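Local atomic coordinates of D-glycero-alpha-D-manno-heptose 7-phosphate kinase (PDB entry 4N3O), a protein that phosphorylates D-glycero-alpha-D-manno-heptose 7-phosphate at C-1 with ATP, the first step toward the GDP-heptose used for capsule polysaccharide. Residues 69-77 and 88-99. Residues are numbered along the deposited sequence; the frame is centred on the assembly and turned at random.
Sequences YESKEFLGN and YNRIVKDFTKKP
Asn89 on the helix bonds the backbone of Leu75 with both ends of its amide. Leu75 N donates to Asn89 OD1 at 2.9 Å, and the bond is nearly straight at 171°. Asn89 ND2 donates back to Leu75 O at 3.1 Å, also nearly straight, and this acceptor lies almost in the amide plane. The two bonds close a ring and fix the amide's rotation. Phe74 covers the same group. With its CG anti to the backbone N (chi1 -178°), its ring turns back to the helix. Asn89 ND2 then sits over one face of this ring, 3.3 Å from Phe74 CE1, with ring and amide planes 21° apart.

Three residues before Leu75, the loop is held by the hydroxyl of Tyr88. Tyr88 OH donates to Lys72 O at 2.7 Å, and this carbonyl oxygen lies at the ring edge, near its plane. The same hydroxyl oxygen accepts a hydrogen bond from Leu100 N, so two bonds grip it. A chi1 of 174° sets the Tyr88 ring opposite its own backbone N and points it at the loop. Leu75 crosses this ring at about a right angle, with CD1 3.7 Å from Tyr88 CD2. Val92 CG2, from the next helical turn, packs on one ring face. Val92 CG1 meets Glu73 O at 3.6 Å and also touches Glu73 CB.

Just past the helix, Pro99 CB lies 3.3 Å from Ser71 OG, which is hydrogen-bonded to Leu100 O. Tyr88 and Leu75 also reach strand 55-60, on Ile56 and Phe58.

The contact ties the loop after strand 65-70 to helix 82-96, a strand-loop-helix connection in the N-terminal domain of this GHMP kinase, with an asparagine side chain bonding both the N-H and the C=O of one loop residue.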
loop_
_atom_site.group_PDB
_atom_site.type_symbol
_atom_site.label_atom_id
_atom_site.label_comp_id
_atom_site.label_asym_id
_atom_site.label_seq_id
_atom_site.Cartn_x
_atom_site.Cartn_y
_atom_site.Cartn_z
ATOM N N TYR A 69 -5.059 9.076 -33.786
ATOM C CA TYR A 69 -5.466 10.210 -34.615
ATOM C C TYR A 69 -4.250 10.935 -35.117
ATOM O O TYR A 69 -3.138 10.703 -34.650
ATOM C CB TYR A 69 -6.281 11.236 -33.813
ATOM C CG TYR A 69 -7.432 10.659 -33.040
ATOM C CD1 TYR A 69 -8.645 10.363 -33.664
ATOM C CD2 TYR A 69 -7.316 10.417 -31.687
ATOM C CE1 TYR A 69 -9.703 9.824 -32.951
ATOM C CE2 TYR A 69 -8.367 9.889 -30.965
ATOM C CZ TYR A 69 -9.555 9.584 -31.598
ATOM O OH TYR A 69 -10.587 9.047 -30.861
ATOM N N GLU A 70 -4.486 11.834 -36.059
ATOM C CA GLU A 70 -3.450 12.688 -36.596
ATOM C C GLU A 70 -3.307 13.915 -35.697
ATOM O O GLU A 70 -4.295 14.487 -35.244
ATOM C CB GLU A 70 -3.799 13.126 -38.023
ATOM C CG GLU A 70 -3.596 12.041 -39.068
ATOM C CD GLU A 70 -2.129 11.695 -39.272
ATOM O OE1 GLU A 70 -1.259 12.546 -38.972
ATOM O OE2 GLU A 70 -1.849 10.573 -39.746
ATOM N N SER A 71 -2.066 14.312 -35.456
ATOM C CA SER A 71 -1.747 15.467 -34.628
ATOM C C SER A 71 -2.346 16.772 -35.171
ATOM O O SER A 71 -1.953 17.237 -36.235
ATOM C CB SER A 71 -0.226 15.594 -34.524
ATOM O OG SER A 71 0.156 16.749 -33.813
ATOM N N LYS A 72 -3.306 17.337 -34.432
ATOM C CA LYS A 72 -3.958 18.615 -34.775
ATOM C C LYS A 72 -4.375 19.373 -33.500
ATOM O O LYS A 72 -4.307 18.826 -32.394
ATOM C CB LYS A 72 -5.160 18.396 -35.693
ATOM C CG LYS A 72 -6.227 17.483 -35.126
ATOM C CD LYS A 72 -7.368 17.316 -36.107
ATOM C CE LYS A 72 -8.360 16.282 -35.615
ATOM N NZ LYS A 72 -9.482 16.124 -36.574
ATOM N N GLU A 73 -4.816 20.620 -33.653
ATOM C CA GLU A 73 -5.166 21.457 -32.493
ATOM C C GLU A 73 -6.417 21.044 -31.742
ATOM O O GLU A 73 -6.468 21.190 -30.524
ATOM C CB GLU A 73 -5.300 22.940 -32.878
ATOM C CG GLU A 73 -4.003 23.621 -33.300
ATOM C CD GLU A 73 -4.111 25.141 -33.297
ATOM O OE1 GLU A 73 -4.661 25.702 -32.311
ATOM O OE2 GLU A 73 -3.620 25.777 -34.260
ATOM N N PHE A 74 -7.427 20.560 -32.459
ATOM C CA PHE A 74 -8.683 20.161 -31.821
ATOM C C PHE A 74 -9.132 18.796 -32.302
ATOM O O PHE A 74 -9.191 18.552 -33.498
ATOM C CB PHE A 74 -9.784 21.189 -32.114
ATOM C CG PHE A 74 -11.108 20.881 -31.449
ATOM C CD1 PHE A 74 -11.374 21.319 -30.157
ATOM C CD2 PHE A 74 -12.101 20.173 -32.128
ATOM C CE1 PHE A 74 -12.591 21.047 -29.547
ATOM C CE2 PHE A 74 -13.320 19.899 -31.523
ATOM C CZ PHE A 74 -13.560 20.332 -30.226
ATOM N N LEU A 75 -9.453 17.924 -31.348
ATOM C CA LEU A 75 -9.935 16.582 -31.624
ATOM C C LEU A 75 -11.413 16.512 -31.262
ATOM O O LEU A 75 -11.789 16.611 -30.084
ATOM C CB LEU A 75 -9.168 15.573 -30.784
ATOM C CG LEU A 75 -7.658 15.535 -30.972
ATOM C CD1 LEU A 75 -7.067 14.481 -30.043
ATOM C CD2 LEU A 75 -7.305 15.243 -32.421
ATOM N N GLY A 76 -12.255 16.347 -32.275
ATOM C CA GLY A 76 -13.693 16.272 -32.072
ATOM C C GLY A 76 -14.058 14.961 -31.431
ATOM O O GLY A 76 -13.309 13.985 -31.543
ATOM N N ASN A 77 -15.218 14.939 -30.775
ATOM C CA ASN A 77 -15.700 13.748 -30.062
ATOM C C ASN A 77 -16.152 12.611 -30.957
ATOM O O ASN A 77 -16.820 12.837 -31.957
ATOM C CB ASN A 77 -16.834 14.128 -29.114
ATOM C CG ASN A 77 -16.364 15.020 -27.989
ATOM O OD1 ASN A 77 -15.160 15.237 -27.809
ATOM N ND2 ASN A 77 -17.309 15.537 -27.215
ATOM N N TYR A 88 -6.712 17.080 -23.802
ATOM C CA TYR A 88 -5.801 17.498 -24.863
ATOM C C TYR A 88 -6.196 18.863 -25.457
ATOM O O TYR A 88 -5.385 19.789 -25.516
ATOM C CB TYR A 88 -5.753 16.453 -25.970
ATOM C CG TYR A 88 -4.940 16.904 -27.144
ATOM C CD1 TYR A 88 -3.560 16.899 -27.088
ATOM C CD2 TYR A 88 -5.558 17.346 -28.315
ATOM C CE1 TYR A 88 -2.803 17.327 -28.164
ATOM C CE2 TYR A 88 -4.811 17.768 -29.398
ATOM C CZ TYR A 88 -3.432 17.759 -29.316
ATOM O OH TYR A 88 -2.676 18.180 -30.378
ATOM N N ASN A 89 -7.447 18.976 -25.886
ATOM C CA ASN A 89 -7.949 20.220 -26.459
ATOM C C ASN A 89 -7.676 21.432 -25.561
ATOM O O ASN A 89 -7.276 22.488 -26.042
ATOM C CB ASN A 89 -9.448 20.102 -26.739
ATOM C CG ASN A 89 -9.778 19.055 -27.811
ATOM O OD1 ASN A 89 -8.916 18.612 -28.573
ATOM N ND2 ASN A 89 -11.045 18.663 -27.868
ATOM N N ARG A 90 -7.843 21.263 -24.256
ATOM C CA ARG A 90 -7.647 22.348 -23.315
ATOM C C ARG A 90 -6.160 22.701 -23.150
ATOM O O ARG A 90 -5.801 23.868 -23.048
ATOM C CB ARG A 90 -8.289 21.979 -21.986
ATOM C CG ARG A 90 -8.333 23.087 -20.947
ATOM C CD ARG A 90 -9.294 24.219 -21.289
ATOM N NE ARG A 90 -9.317 25.191 -20.193
ATOM C CZ ARG A 90 -10.169 25.177 -19.168
ATOM N NH1 ARG A 90 -11.133 24.262 -19.080
ATOM N NH2 ARG A 90 -10.066 26.108 -18.226
ATOM N N ILE A 91 -5.295 21.696 -23.132
ATOM C CA ILE A 91 -3.849 21.938 -23.046
ATOM C C ILE A 91 -3.342 22.704 -24.269
ATOM O O ILE A 91 -2.393 23.480 -24.175
ATOM C CB ILE A 91 -3.053 20.618 -22.943
ATOM C CG1 ILE A 91 -3.368 19.893 -21.633
ATOM C CG2 ILE A 91 -1.562 20.889 -23.038
ATOM C CD1 ILE A 91 -2.984 20.655 -20.376
ATOM N N VAL A 92 -3.959 22.470 -25.418
ATOM C CA VAL A 92 -3.569 23.165 -26.657
ATOM C C VAL A 92 -4.142 24.586 -26.752
ATOM O O VAL A 92 -3.464 25.503 -27.206
ATOM C CB VAL A 92 -4.031 22.381 -27.903
ATOM C CG1 VAL A 92 -3.840 23.208 -29.165
ATOM C CG2 VAL A 92 -3.295 21.057 -27.996
ATOM N N LYS A 93 -5.388 24.740 -26.320
ATOM C CA LYS A 93 -6.087 26.017 -26.363
ATOM C C LYS A 93 -5.486 27.039 -25.402
ATOM O O LYS A 93 -5.292 28.195 -25.759
ATOM C CB LYS A 93 -7.565 25.791 -26.022
ATOM C CG LYS A 93 -8.424 27.046 -26.017
ATOM C CD LYS A 93 -9.860 26.737 -25.599
ATOM C CE LYS A 93 -9.922 26.201 -24.177
ATOM N NZ LYS A 93 -11.300 25.862 -23.727
ATOM N N ASP A 94 -5.173 26.595 -24.192
ATOM C CA ASP A 94 -4.644 27.482 -23.156
ATOM C C ASP A 94 -3.126 27.546 -22.926
ATOM O O ASP A 94 -2.677 28.447 -22.213
ATOM C CB ASP A 94 -5.352 27.163 -21.830
ATOM C CG ASP A 94 -6.847 27.469 -21.882
ATOM O OD1 ASP A 94 -7.316 28.027 -22.901
ATOM O OD2 ASP A 94 -7.552 27.167 -20.895
ATOM N N PHE A 95 -2.330 26.657 -23.525
ATOM C CA PHE A 95 -0.872 26.689 -23.272
ATOM C C PHE A 95 0.049 26.620 -24.498
ATOM O O PHE A 95 0.729 27.593 -24.811
ATOM C CB PHE A 95 -0.486 25.593 -22.253
ATOM C CG PHE A 95 -1.200 25.721 -20.937
ATOM C CD1 PHE A 95 -0.830 26.696 -20.027
ATOM C CD2 PHE A 95 -2.250 24.881 -20.613
ATOM C CE1 PHE A 95 -1.502 26.839 -18.824
ATOM C CE2 PHE A 95 -2.923 25.010 -19.404
ATOM C CZ PHE A 95 -2.549 25.992 -18.511
ATOM N N THR A 96 0.066 25.478 -25.187
ATOM C CA THR A 96 0.982 25.258 -26.324
ATOM C C THR A 96 0.707 25.982 -27.640
ATOM O O THR A 96 1.631 26.167 -28.416
ATOM C CB THR A 96 1.070 23.763 -26.680
ATOM O OG1 THR A 96 -0.215 23.284 -27.107
ATOM C CG2 THR A 96 1.572 22.960 -25.492
ATOM N N LYS A 97 -0.555 26.321 -27.912
ATOM C CA LYS A 97 -0.969 27.029 -29.150
ATOM C C LYS A 97 -0.650 26.268 -30.450
ATOM O O LYS A 97 -0.808 26.809 -31.546
ATOM C CB LYS A 97 -0.327 28.424 -29.229
ATOM C CG LYS A 97 -0.398 29.236 -27.949
ATOM C CD LYS A 97 -1.821 29.383 -27.448
ATOM C CE LYS A 97 -1.863 30.105 -26.116
ATOM N NZ LYS A 97 -3.266 30.209 -25.637
ATOM N N LYS A 98 -0.222 25.019 -30.321
ATOM C CA LYS A 98 0.156 24.213 -31.473
ATOM C C LYS A 98 -0.126 22.725 -31.201
ATOM O O LYS A 98 -0.318 22.325 -30.046
ATOM C CB LYS A 98 1.642 24.427 -31.761
ATOM C CG LYS A 98 2.543 24.100 -30.571
ATOM C CD LYS A 98 4.007 24.417 -30.833
ATOM C CE LYS A 98 4.611 23.500 -31.885
ATOM N NZ LYS A 98 6.043 23.824 -32.139
ATOM N N PRO A 99 -0.152 21.901 -32.260
ATOM C CA PRO A 99 -0.410 20.481 -32.057
ATOM C C PRO A 99 0.764 19.768 -31.372
ATOM O O PRO A 99 1.887 20.271 -31.369
ATOM C CB PRO A 99 -0.602 19.940 -33.480
ATOM C CG PRO A 99 -0.668 21.132 -34.383
ATOM C CD PRO A 99 0.044 22.236 -33.681
#